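Long-range contacts in VlsE1 (Borreliella burgdorferi, PDB 1L8W), which is an outer-surface lipoprotein antigen of the Lyme disease spirochaete whose sequence variation probably helps the bacterium evade the host immune response: residues 188-194 / 258-262; 182-188 / 264-270; 57-63 / 132-138; 150-156 / 251-255. All blocks are in the same frame, centred on the assembly; numbering follows the deposited sequence.

Contact 1 (188-194 / 258-262); sequences KGAGKLF and GAEFG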
loop_
_atom_site.group_PDB
_atom_site.type_symbol
_atom_site.label_atom_id
_atom_site.label_comp_id
_atom_site.label_asym_id
_atom_site.label_seq_id
_atom_site.Cartn_x
_atom_site.Cartn_y
_atom_site.Cartn_z
ATOM N N LYS A 188 -11.071 9.554 -11.553
ATOM C CA LYS A 188 -10.489 10.716 -10.897
ATOM C C LYS A 188 -11.381 11.224 -9.768
ATOM O O LYS A 188 -10.906 11.876 -8.839
ATOM C CB LYS A 188 -10.238 11.831 -11.923
ATOM C CG LYS A 188 -11.448 12.237 -12.764
ATOM C CD LYS A 188 -11.042 13.301 -13.791
ATOM C CE LYS A 188 -12.124 13.547 -14.852
ATOM N NZ LYS A 188 -13.309 14.302 -14.336
ATOM N N GLY A 189 -12.671 10.914 -9.853
ATOM C CA GLY A 189 -13.610 11.328 -8.828
ATOM C C GLY A 189 -13.342 10.699 -7.468
ATOM O O GLY A 189 -13.937 11.094 -6.467
ATOM N N ALA A 190 -12.447 9.721 -7.418
ATOM C CA ALA A 190 -12.117 9.069 -6.153
ATOM C C ALA A 190 -11.445 10.063 -5.199
ATOM O O ALA A 190 -11.421 9.855 -3.991
ATOM C CB ALA A 190 -11.206 7.874 -6.403
ATOM N N GLY A 191 -10.928 11.156 -5.757
ATOM C CA GLY A 191 -10.265 12.175 -4.957
ATOM C C GLY A 191 -11.146 12.849 -3.922
ATOM O O GLY A 191 -10.644 13.353 -2.916
ATOM N N LYS A 192 -12.456 12.861 -4.153
ATOM C CA LYS A 192 -13.388 13.502 -3.229
ATOM C C LYS A 192 -13.344 12.890 -1.836
ATOM O O LYS A 192 -13.744 13.522 -0.857
ATOM C CB LYS A 192 -14.818 13.416 -3.773
ATOM C CG LYS A 192 -14.980 14.009 -5.162
ATOM C CD LYS A 192 -16.409 13.895 -5.668
ATOM C CE LYS A 192 -16.562 14.668 -6.975
ATOM N NZ LYS A 192 -17.968 14.651 -7.446
ATOM N N LEU A 193 -12.869 11.655 -1.759
ATOM C CA LEU A 193 -12.776 10.935 -0.496
ATOM C C LEU A 193 -11.581 11.403 0.313
ATOM O O LEU A 193 -11.501 11.151 1.515
ATOM C CB LEU A 193 -12.660 9.429 -0.763
ATOM C CG LEU A 193 -13.788 8.857 -1.629
ATOM C CD1 LEU A 193 -13.612 7.370 -1.762
ATOM C CD2 LEU A 193 -15.140 9.176 -1.017
ATOM N N PHE A 194 -10.661 12.095 -0.357
ATOM C CA PHE A 194 -9.450 12.600 0.272
ATOM C C PHE A 194 -9.591 14.016 0.828
ATOM O O PHE A 194 -8.624 14.596 1.324
ATOM C CB PHE A 194 -8.288 12.532 -0.728
ATOM C CG PHE A 194 -7.897 11.120 -1.098
ATOM C CD1 PHE A 194 -8.717 10.346 -1.909
ATOM C CD2 PHE A 194 -6.751 10.540 -0.567
ATOM C CE1 PHE A 194 -8.405 9.017 -2.180
ATOM C CE2 PHE A 194 -6.428 9.208 -0.832
ATOM C CZ PHE A 194 -7.254 8.445 -1.637
ATOM N N GLY A 258 -10.760 18.836 -1.097
ATOM C CA GLY A 258 -10.896 19.043 -2.523
ATOM C C GLY A 258 -11.799 18.011 -3.165
ATOM O O GLY A 258 -12.319 17.122 -2.491
ATOM N N ALA A 259 -11.975 18.133 -4.477
ATOM C CA ALA A 259 -12.830 17.226 -5.226
ATOM C C ALA A 259 -12.025 16.181 -5.971
ATOM O O ALA A 259 -11.235 15.447 -5.373
ATOM C CB ALA A 259 -13.684 18.014 -6.206
ATOM N N GLU A 260 -12.223 16.122 -7.282
ATOM C CA GLU A 260 -11.533 15.155 -8.121
ATOM C C GLU A 260 -10.027 15.350 -8.124
ATOM O O GLU A 260 -9.527 16.393 -7.721
ATOM C CB GLU A 260 -12.020 15.263 -9.569
ATOM C CG GLU A 260 -13.527 15.275 -9.745
ATOM C CD GLU A 260 -13.928 15.104 -11.202
ATOM O OE1 GLU A 260 -13.365 15.816 -12.065
ATOM O OE2 GLU A 260 -14.803 14.254 -11.481
ATOM N N PHE A 261 -9.307 14.327 -8.571
ATOM C CA PHE A 261 -7.865 14.431 -8.694
ATOM C C PHE A 261 -7.722 15.254 -9.976
ATOM O O PHE A 261 -8.208 14.854 -11.039
ATOM C CB PHE A 261 -7.230 13.048 -8.859
ATOM C CG PHE A 261 -7.123 12.262 -7.568
ATOM C CD1 PHE A 261 -6.359 12.741 -6.507
ATOM C CD2 PHE A 261 -7.757 11.032 -7.430
ATOM C CE1 PHE A 261 -6.225 12.004 -5.324
ATOM C CE2 PHE A 261 -7.633 10.286 -6.256
ATOM C CZ PHE A 261 -6.866 10.772 -5.201
ATOM N N GLY A 262 -7.073 16.408 -9.875
ATOM C CA GLY A 262 -6.938 17.274 -11.034
ATOM C C GLY A 262 -5.689 17.150 -11.886
ATOM O O GLY A 262 -5.726 17.459 -13.076
HETATM O O HOH W 1 -14.681 16.462 -0.819
#
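The ring of Phe261 lies under the backbone of Gly191, whose CA sits 3.6 Å from the ring centroid and 17° off its normal, a CH-pi contact over the ring face. Gly191 belongs to a 3-10 segment in the loop between helices 153-170 and 205-216 of this mostly helical lipoprotein; Phe261 comes from the irregular 258-262 segment leading to helix 269-281. The close fit depends on a bare Gly191: a CB there would point toward 258-262 and run into Ala259 O and Phe261 N. Phe194 extends the apolar patch, with its CD1 3.8 Å from Phe261 CZ; the two rings meet obliquely, centroids 5.3 Å apart and planes at 54°. Around them, Ala190 reaches Ile272 and Phe194 reaches Ile276 of helix 269-281, so the 3-10 side of the contact packs on that helix.

Polar links tie the backbones together. Phe261 N donates to Lys188 O at 2.9 Å, and the same carbonyl accepts the 3-10 bond from Gly191 N at 3.2 Å. At the other end a water bridges Lys192 O and Gly258 O. The aliphatic part of Lys192 covers Ala259 and Glu260, its CG 4.3 Å from Ala259 CB. Toward solvent, the Lys188 side chain, bent at chi1 and chi4, closes the contact with a salt bridge, NZ to Glu260 OE1 at 2.7 Å.

Contact 2 (182-188 / 264-270); sequences AKGENNK and DEMKKDD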
loop_
_atom_site.group_PDB
_atom_site.type_symbol
_atom_site.label_atom_id
_atom_site.label_comp_id
_atom_site.label_asym_id
_atom_site.label_seq_id
_atom_site.Cartn_x
_atom_site.Cartn_y
_atom_site.Cartn_z
ATOM N N ALA A 182 -2.442 2.428 -19.153
ATOM C CA ALA A 182 -2.604 2.891 -17.776
ATOM C C ALA A 182 -3.400 4.189 -17.703
ATOM O O ALA A 182 -3.576 4.753 -16.621
ATOM C CB ALA A 182 -1.237 3.090 -17.128
ATOM N N LYS A 183 -3.879 4.661 -18.853
ATOM C CA LYS A 183 -4.646 5.900 -18.910
ATOM C C LYS A 183 -6.157 5.708 -18.884
ATOM O O LYS A 183 -6.681 4.660 -19.267
ATOM C CB LYS A 183 -4.249 6.713 -20.142
ATOM C CG LYS A 183 -3.092 7.671 -19.884
ATOM C CD LYS A 183 -3.506 8.776 -18.913
ATOM C CE LYS A 183 -2.357 9.735 -18.625
ATOM N NZ LYS A 183 -2.779 10.885 -17.777
ATOM N N GLY A 184 -6.846 6.748 -18.429
ATOM C CA GLY A 184 -8.288 6.712 -18.327
ATOM C C GLY A 184 -8.656 7.381 -17.022
ATOM O O GLY A 184 -8.602 6.755 -15.966
ATOM N N GLU A 185 -9.020 8.655 -17.096
ATOM C CA GLU A 185 -9.374 9.433 -15.916
ATOM C C GLU A 185 -10.789 9.144 -15.422
ATOM O O GLU A 185 -11.380 9.949 -14.702
ATOM C CB GLU A 185 -9.230 10.928 -16.227
ATOM C CG GLU A 185 -10.255 11.448 -17.233
ATOM C CD GLU A 185 -9.947 12.847 -17.735
ATOM O OE1 GLU A 185 -9.938 13.797 -16.923
ATOM O OE2 GLU A 185 -9.714 12.992 -18.954
ATOM N N ASN A 186 -11.328 7.990 -15.803
ATOM C CA ASN A 186 -12.681 7.609 -15.402
ATOM C C ASN A 186 -12.923 7.651 -13.892
ATOM O O ASN A 186 -14.031 7.943 -13.448
ATOM C CB ASN A 186 -13.010 6.198 -15.915
ATOM C CG ASN A 186 -12.940 6.092 -17.425
ATOM O OD1 ASN A 186 -13.640 6.806 -18.143
ATOM N ND2 ASN A 186 -12.093 5.191 -17.917
ATOM N N ASN A 187 -11.896 7.365 -13.100
ATOM C CA ASN A 187 -12.078 7.343 -11.651
ATOM C C ASN A 187 -11.473 8.498 -10.858
ATOM O O ASN A 187 -11.397 8.440 -9.632
ATOM C CB ASN A 187 -11.584 6.002 -11.103
ATOM C CG ASN A 187 -12.361 4.819 -11.675
ATOM O OD1 ASN A 187 -13.572 4.712 -11.487
ATOM N ND2 ASN A 187 -11.666 3.934 -12.385
ATOM N N LYS A 188 -11.071 9.554 -11.553
ATOM C CA LYS A 188 -10.489 10.716 -10.897
ATOM C C LYS A 188 -11.381 11.224 -9.768
ATOM O O LYS A 188 -10.906 11.876 -8.839
ATOM C CB LYS A 188 -10.238 11.831 -11.923
ATOM C CG LYS A 188 -11.448 12.237 -12.764
ATOM C CD LYS A 188 -11.042 13.301 -13.791
ATOM C CE LYS A 188 -12.124 13.547 -14.852
ATOM N NZ LYS A 188 -13.309 14.302 -14.336
ATOM N N ASP A 264 -2.603 15.419 -14.058
ATOM C CA ASP A 264 -2.524 14.306 -14.997
ATOM C C ASP A 264 -1.721 13.151 -14.419
ATOM O O ASP A 264 -1.948 11.999 -14.777
ATOM C CB ASP A 264 -1.894 14.759 -16.319
ATOM C CG ASP A 264 -2.817 15.648 -17.138
ATOM O OD1 ASP A 264 -3.931 15.203 -17.486
ATOM O OD2 ASP A 264 -2.426 16.796 -17.439
ATOM N N GLU A 265 -0.780 13.459 -13.529
ATOM C CA GLU A 265 0.043 12.428 -12.907
ATOM C C GLU A 265 -0.822 11.476 -12.091
ATOM O O GLU A 265 -0.496 10.301 -11.951
ATOM C CB GLU A 265 1.121 13.054 -12.019
ATOM C CG GLU A 265 2.215 13.781 -12.797
ATOM C CD GLU A 265 1.894 15.235 -13.046
ATOM O OE1 GLU A 265 0.696 15.570 -13.169
ATOM O OE2 GLU A 265 2.849 16.044 -13.126
HETATM N N MSE A 266 -1.911 11.996 -11.532
HETATM C CA MSE A 266 -2.845 11.175 -10.773
HETATM C C MSE A 266 -3.921 10.776 -11.795
HETATM O O MSE A 266 -3.593 10.458 -12.938
HETATM C CB MSE A 266 -3.449 11.970 -9.604
HETATM C CG MSE A 266 -2.516 12.148 -8.385
HETATM SE SE MSE A 266 -1.980 10.493 -7.441
HETATM C CE MSE A 266 -0.437 10.077 -8.511
ATOM N N LYS A 267 -5.190 10.801 -11.410
ATOM C CA LYS A 267 -6.275 10.442 -12.338
ATOM C C LYS A 267 -6.198 9.006 -12.861
ATOM O O LYS A 267 -7.221 8.349 -13.032
ATOM C CB LYS A 267 -6.308 11.411 -13.529
ATOM C CG LYS A 267 -6.832 12.799 -13.199
ATOM C CD LYS A 267 -7.008 13.644 -14.456
ATOM C CE LYS A 267 -7.741 14.943 -14.134
ATOM N NZ LYS A 267 -7.924 15.822 -15.324
ATOM N N LYS A 268 -4.988 8.526 -13.125
ATOM C CA LYS A 268 -4.794 7.162 -13.603
ATOM C C LYS A 268 -5.125 6.162 -12.493
ATOM O O LYS A 268 -4.898 6.427 -11.311
ATOM C CB LYS A 268 -3.357 6.976 -14.076
ATOM C CG LYS A 268 -3.084 7.612 -15.421
ATOM C CD LYS A 268 -1.620 7.513 -15.795
ATOM C CE LYS A 268 -0.819 8.634 -15.164
ATOM N NZ LYS A 268 -0.959 8.667 -13.687
ATOM N N ASP A 269 -5.650 5.011 -12.893
ATOM C CA ASP A 269 -6.066 3.960 -11.970
ATOM C C ASP A 269 -5.025 3.364 -11.031
ATOM O O ASP A 269 -5.344 3.043 -9.890
ATOM C CB ASP A 269 -6.729 2.824 -12.751
ATOM C CG ASP A 269 -8.021 3.256 -13.420
ATOM O OD1 ASP A 269 -8.870 3.865 -12.733
ATOM O OD2 ASP A 269 -8.187 2.979 -14.630
ATOM N N ASP A 270 -3.796 3.190 -11.492
ATOM C CA ASP A 270 -2.789 2.612 -10.615
ATOM C C ASP A 270 -2.299 3.616 -9.563
ATOM O O ASP A 270 -1.913 3.219 -8.461
ATOM C CB ASP A 270 -1.632 2.031 -11.440
ATOM C CG ASP A 270 -1.011 3.041 -12.378
ATOM O OD1 ASP A 270 -1.622 4.113 -12.598
ATOM O OD2 ASP A 270 0.091 2.749 -12.904
HETATM O O HOH W 2 -6.716 4.976 -15.746
HETATM O O HOH W 3 -5.327 12.610 -18.028
HETATM O O HOH W 4 -9.287 6.704 -13.338
#
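The 182-188 loop curves around the turn at Lys267 and Lys268 that leads into helix 269-281; the nearest CA pairs are Lys183-Lys268 (5.5 Å) and Lys188-Lys267 (4.5 Å). The contact joins the loop between helices 153-170 and 205-216 to the start of helix 269-281, for which Lys268 is the N-cap residue. Gly184, at phi/psi 139/98, adopts a conformation in which a CB would be jammed against the preceding carbonyl oxygen. Lys267 turns the other segment with a positive phi of 61°.

Direct backbone pairing is replaced by water. One water accepts from Asp269 N at 3.0 Å and lies within donating distance of Gly184 O at 2.6 Å; a second accepts from Asn187 N and lies 2.7 Å from both Gly184 O and Lys267 O.

Among the side chains, Asn187 ND2 donates to Asp269 OD1 at 2.8 Å, tying the loop to the first turn of the helix, while Asn187 also packs on Ala214 of helix 205-216. Charged groups line the exposed margin. Lys267 NZ forms a long, weak salt bridge with Glu185 OE1 at 3.3 Å, and its CE lies 3.7 Å from Lys188 CD; the Lys188 amine itself is paired with Glu260. Lys183 points its CB away but folds back, so that NZ makes a weak hydrogen bond to Asp264 O at 3.3 Å and a water joins Lys183 NZ (3.1 Å) to Asp264 OD1 (3.0 Å).

Contact 3 (57-63 / 132-138); sequences PKKSDVK and SSGTAAI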
loop_
_atom_site.group_PDB
_atom_site.type_symbol
_atom_site.label_atom_id
_atom_site.label_comp_id
_atom_site.label_asym_id
_atom_site.label_seq_id
_atom_site.Cartn_x
_atom_site.Cartn_y
_atom_site.Cartn_z
ATOM N N PRO A 57 -10.505 -5.665 8.291
ATOM C CA PRO A 57 -9.092 -5.615 8.676
ATOM C C PRO A 57 -8.692 -4.231 9.179
ATOM O O PRO A 57 -9.202 -3.201 8.723
ATOM C CB PRO A 57 -8.367 -6.018 7.388
ATOM C CG PRO A 57 -9.331 -5.631 6.309
ATOM C CD PRO A 57 -10.657 -6.028 6.872
ATOM N N LYS A 58 -7.769 -4.209 10.122
ATOM C CA LYS A 58 -7.324 -2.957 10.702
ATOM C C LYS A 58 -5.941 -2.552 10.220
ATOM O O LYS A 58 -5.169 -3.374 9.721
ATOM C CB LYS A 58 -7.282 -3.082 12.227
ATOM C CG LYS A 58 -8.542 -3.644 12.857
ATOM C CD LYS A 58 -9.727 -2.723 12.637
ATOM C CE LYS A 58 -10.876 -3.104 13.562
ATOM N NZ LYS A 58 -12.154 -2.483 13.144
ATOM N N LYS A 59 -5.637 -1.270 10.384
ATOM C CA LYS A 59 -4.337 -0.751 10.024
ATOM C C LYS A 59 -3.296 -1.465 10.899
ATOM O O LYS A 59 -2.132 -1.557 10.534
ATOM C CB LYS A 59 -4.290 0.752 10.275
ATOM C CG LYS A 59 -5.245 1.574 9.406
ATOM C CD LYS A 59 -5.171 3.046 9.800
ATOM C CE LYS A 59 -6.126 3.933 8.996
ATOM N NZ LYS A 59 -5.750 4.035 7.549
ATOM N N SER A 60 -3.722 -1.964 12.058
ATOM C CA SER A 60 -2.810 -2.669 12.956
ATOM C C SER A 60 -2.476 -4.058 12.387
ATOM O O SER A 60 -1.417 -4.616 12.673
ATOM C CB SER A 60 -3.426 -2.793 14.358
ATOM O OG SER A 60 -4.565 -3.633 14.351
ATOM N N ASP A 61 -3.381 -4.601 11.577
ATOM C CA ASP A 61 -3.163 -5.893 10.946
ATOM C C ASP A 61 -2.002 -5.763 9.958
ATOM O O ASP A 61 -1.287 -6.738 9.693
ATOM C CB ASP A 61 -4.414 -6.358 10.193
ATOM C CG ASP A 61 -5.507 -6.832 11.120
ATOM O OD1 ASP A 61 -5.204 -7.648 12.013
ATOM O OD2 ASP A 61 -6.665 -6.395 10.959
ATOM N N VAL A 62 -1.816 -4.553 9.434
ATOM C CA VAL A 62 -0.748 -4.280 8.485
ATOM C C VAL A 62 0.608 -4.417 9.173
ATOM O O VAL A 62 1.564 -4.950 8.607
ATOM C CB VAL A 62 -0.881 -2.847 7.894
ATOM C CG1 VAL A 62 0.289 -2.551 6.957
ATOM C CG2 VAL A 62 -2.203 -2.716 7.155
ATOM N N LYS A 63 0.680 -3.933 10.405
ATOM C CA LYS A 63 1.909 -4.013 11.170
ATOM C C LYS A 63 2.180 -5.480 11.462
ATOM O O LYS A 63 3.307 -5.963 11.298
ATOM C CB LYS A 63 1.770 -3.224 12.474
ATOM C CG LYS A 63 3.063 -3.072 13.274
ATOM C CD LYS A 63 2.791 -2.335 14.574
ATOM C CE LYS A 63 4.060 -2.095 15.364
ATOM N NZ LYS A 63 4.962 -1.151 14.670
ATOM N N SER A 132 3.954 1.268 10.106
ATOM C CA SER A 132 2.569 0.819 10.185
ATOM C C SER A 132 2.012 1.013 11.608
ATOM O O SER A 132 1.610 0.063 12.287
ATOM C CB SER A 132 2.497 -0.647 9.767
ATOM O OG SER A 132 3.094 -0.828 8.496
ATOM N N SER A 133 1.966 2.269 12.024
ATOM C CA SER A 133 1.519 2.654 13.356
ATOM C C SER A 133 0.042 2.951 13.530
ATOM O O SER A 133 -0.357 3.453 14.573
ATOM C CB SER A 133 2.304 3.882 13.802
ATOM O OG SER A 133 2.259 4.869 12.789
ATOM N N GLY A 134 -0.776 2.649 12.530
ATOM C CA GLY A 134 -2.191 2.945 12.662
ATOM C C GLY A 134 -2.942 1.948 13.519
ATOM O O GLY A 134 -2.450 0.845 13.777
ATOM N N THR A 135 -4.134 2.334 13.966
ATOM C CA THR A 135 -4.948 1.436 14.778
ATOM C C THR A 135 -6.384 1.362 14.251
ATOM O O THR A 135 -7.091 0.391 14.497
ATOM C CB THR A 135 -4.956 1.857 16.283
ATOM O OG1 THR A 135 -5.477 3.185 16.417
ATOM C CG2 THR A 135 -3.543 1.814 16.863
ATOM N N ALA A 136 -6.800 2.383 13.506
ATOM C CA ALA A 136 -8.152 2.417 12.956
ATOM C C ALA A 136 -8.337 1.430 11.808
ATOM O O ALA A 136 -7.399 0.772 11.365
ATOM C CB ALA A 136 -8.507 3.844 12.492
ATOM N N ALA A 137 -9.569 1.318 11.340
ATOM C CA ALA A 137 -9.873 0.425 10.237
ATOM C C ALA A 137 -9.098 0.871 9.000
ATOM O O ALA A 137 -8.812 2.061 8.824
ATOM C CB ALA A 137 -11.374 0.451 9.956
ATOM N N ILE A 138 -8.736 -0.083 8.154
ATOM C CA ILE A 138 -8.018 0.243 6.933
ATOM C C ILE A 138 -8.991 1.070 6.105
ATOM O O ILE A 138 -8.599 1.974 5.374
ATOM C CB ILE A 138 -7.621 -1.037 6.172
ATOM C CG1 ILE A 138 -6.425 -1.690 6.862
ATOM C CG2 ILE A 138 -7.321 -0.730 4.708
ATOM C CD1 ILE A 138 -6.188 -3.118 6.411
HETATM O O HOH W 5 -6.149 -1.952 15.748
#
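Lys58 and Ala137 form a single isolated beta bridge, their CA atoms 4.3 Å apart, close to the N-terminal end of helix 59-80. Two nearly linear backbone hydrogen bonds define it: Ile138 N donates to Pro57 O at 3.2 Å, and Lys59 N donates to Ala136 O at 2.9 Å. The intervening Lys58 N is satisfied within its own segment by Asp61 OD2 at 2.6 Å, while Lys58 O accepts from Asp61 N at 2.9 Å. Asp61 OD2 has a second partner in Lys54, with which it makes a salt bridge.

The Lys59 side chain crosses the 132-138 loop, its CB 3.7 Å from Gly134 C; a CB on Gly134 would collide with Lys59 CD. The Lys59 amine is satisfied beyond the contact by the carbonyls of Gly280, Ala282 and Gly285. Lys63 NZ donates to Glu129 O, and Ser132 OG is hydrogen-bonded to Ala128 O. At the exposed side a water links Ser60 OG (2.7 Å) to Thr135 O (2.8 Å).

Ile138 supplies the apolar closure, its CD1 3.8 Å from Pro57 CB and 4.1 Å from Val62 CG2. Beyond it, Ile138 packs on Ala305 and Val309 of helix 294-333, and Ser132 touches Ile159 of helix 153-170; the bridge thus fastens the start of helix 59-80 to the loop between helix 106-131 and strand 141-142.

Contact 4 (150-156 / 251-255); sequences VADKASV and AIGDK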
loop_
_atom_site.group_PDB
_atom_site.type_symbol
_atom_site.label_atom_id
_atom_site.label_comp_id
_atom_site.label_asym_id
_atom_site.label_seq_id
_atom_site.Cartn_x
_atom_site.Cartn_y
_atom_site.Cartn_z
ATOM N N VAL A 150 -5.711 14.915 8.179
ATOM C CA VAL A 150 -4.636 14.732 7.222
ATOM C C VAL A 150 -3.979 13.439 7.675
ATOM O O VAL A 150 -3.829 13.217 8.875
ATOM C CB VAL A 150 -3.569 15.853 7.310
ATOM C CG1 VAL A 150 -2.431 15.549 6.348
ATOM C CG2 VAL A 150 -4.190 17.208 6.990
ATOM N N ALA A 151 -3.606 12.581 6.735
ATOM C CA ALA A 151 -2.954 11.332 7.099
ATOM C C ALA A 151 -1.597 11.671 7.693
ATOM O O ALA A 151 -1.003 12.684 7.343
ATOM C CB ALA A 151 -2.780 10.445 5.872
ATOM N N ASP A 152 -1.117 10.824 8.595
ATOM C CA ASP A 152 0.181 11.034 9.225
ATOM C C ASP A 152 1.239 10.861 8.143
ATOM O O ASP A 152 1.387 9.778 7.578
ATOM C CB ASP A 152 0.387 10.015 10.352
ATOM C CG ASP A 152 1.669 10.255 11.136
ATOM O OD1 ASP A 152 2.764 9.898 10.647
ATOM O OD2 ASP A 152 1.574 10.811 12.244
ATOM N N LYS A 153 1.972 11.930 7.852
ATOM C CA LYS A 153 2.985 11.881 6.807
ATOM C C LYS A 153 4.151 10.940 7.079
ATOM O O LYS A 153 4.690 10.342 6.148
ATOM C CB LYS A 153 3.496 13.294 6.504
ATOM C CG LYS A 153 3.590 14.200 7.709
ATOM C CD LYS A 153 4.265 15.518 7.364
ATOM C CE LYS A 153 5.692 15.283 6.889
ATOM N NZ LYS A 153 6.416 16.550 6.570
ATOM N N ALA A 154 4.545 10.801 8.342
ATOM C CA ALA A 154 5.651 9.912 8.686
ATOM C C ALA A 154 5.259 8.450 8.459
ATOM O O ALA A 154 6.101 7.620 8.119
ATOM C CB ALA A 154 6.071 10.124 10.141
ATOM N N SER A 155 3.984 8.136 8.663
ATOM C CA SER A 155 3.490 6.775 8.448
ATOM C C SER A 155 3.384 6.518 6.941
ATOM O O SER A 155 3.795 5.465 6.451
ATOM C CB SER A 155 2.111 6.598 9.096
ATOM O OG SER A 155 1.591 5.305 8.864
ATOM N N VAL A 156 2.833 7.491 6.215
ATOM C CA VAL A 156 2.672 7.383 4.764
ATOM C C VAL A 156 4.009 7.184 4.065
ATOM O O VAL A 156 4.229 6.175 3.399
ATOM C CB VAL A 156 2.012 8.656 4.156
ATOM C CG1 VAL A 156 1.858 8.489 2.663
ATOM C CG2 VAL A 156 0.658 8.915 4.787
ATOM N N ALA A 251 -2.197 10.691 -0.711
ATOM C CA ALA A 251 -2.575 9.927 0.484
ATOM C C ALA A 251 -2.487 10.753 1.780
ATOM O O ALA A 251 -3.383 10.692 2.616
ATOM C CB ALA A 251 -1.707 8.668 0.600
ATOM N N ILE A 252 -1.412 11.517 1.957
ATOM C CA ILE A 252 -1.299 12.342 3.154
ATOM C C ILE A 252 -2.414 13.381 3.134
ATOM O O ILE A 252 -3.114 13.571 4.134
ATOM C CB ILE A 252 0.076 13.048 3.240
ATOM C CG1 ILE A 252 1.173 12.002 3.456
ATOM C CG2 ILE A 252 0.063 14.086 4.375
ATOM C CD1 ILE A 252 2.587 12.542 3.402
ATOM N N GLY A 253 -2.585 14.057 2.000
ATOM C CA GLY A 253 -3.649 15.048 1.904
ATOM C C GLY A 253 -3.365 16.451 2.426
ATOM O O GLY A 253 -2.274 16.748 2.936
ATOM N N ASP A 254 -4.384 17.301 2.317
ATOM C CA ASP A 254 -4.331 18.708 2.711
ATOM C C ASP A 254 -5.588 19.097 3.502
ATOM O O ASP A 254 -6.634 18.475 3.352
ATOM C CB ASP A 254 -4.205 19.552 1.432
ATOM C CG ASP A 254 -4.289 21.044 1.684
ATOM O OD1 ASP A 254 -5.399 21.540 1.978
ATOM O OD2 ASP A 254 -3.241 21.720 1.580
ATOM N N LYS A 255 -5.485 20.128 4.337
ATOM C CA LYS A 255 -6.622 20.566 5.149
ATOM C C LYS A 255 -7.772 21.212 4.377
ATOM O O LYS A 255 -8.924 21.111 4.801
ATOM C CB LYS A 255 -6.160 21.518 6.259
ATOM C CG LYS A 255 -5.196 20.887 7.266
ATOM C CD LYS A 255 -5.166 21.643 8.587
ATOM C CE LYS A 255 -6.500 21.512 9.330
ATOM N NZ LYS A 255 -6.526 22.234 10.647
#
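Ile252, in the last turn of helix 247-252, adopts the mt rotamer (chi1 -67°, chi2 173°), which carries its end toward the start of helix 153-170. There its CD1 lies 3.3 Å from Lys153 CB and its CG1 3.4 Å from Val156 CG2. Val150 and Val156 both take the t rotamer and meet different parts of the isoleucine: Val150 CG1 approaches Ile252 CG2 at 3.5 Å, and Val156 CG1 also reaches Ala251 CB at 4.1 Å. Lys153 has chi1 at 36°, and its end leads away from the contact. Val150 CG2 lies 3.8 Å from Lys255 CG.

Each helix end has its own local feature. Asp152 is the N-cap of helix 153-170 and, with chi1 at -175°, brings OD1 to 2.9 Å from Ser155 N as a capping bond. Gly253 leaves helix 247-252 at phi/psi 84/-179, where a CB would jam against the preceding carbonyl oxygen.

One hydrogen bond joins the segments: Ala151 N donates to Ile252 O at 2.8 Å. Since Ala251 O accepts from Arg279, carbonyls at the C-terminal end of one helix find partners outside it, while branched aliphatic side chains hold it beside the N-terminus of the other, a mainly apolar junction with a single direct polar tie.

Contacts 1 and 2 share Lys188 and lie side by side, centres about 11 Å apart; contact 1 is nested within the loop that contact 2 closes, and Phe261 CB meets Met266 CB at 4.0 Å. Contact 4 crosses both along the chain and touches contact 1, where Phe194 CE2 lies 4.1 Å from Ala251 CA, but stays about 7 Å from contact 2 at the nearest atoms. Contact 3 closes earlier in the sequence and meets contact 4 at Ser133 OG and Ser155 OG, 4.0 Å apart. Contacts 2 and 3, with centres about 27 Å apart, lie on opposite sides of the chain's centre; the touches between neighbours link them in the order 2, 1, 4, 3.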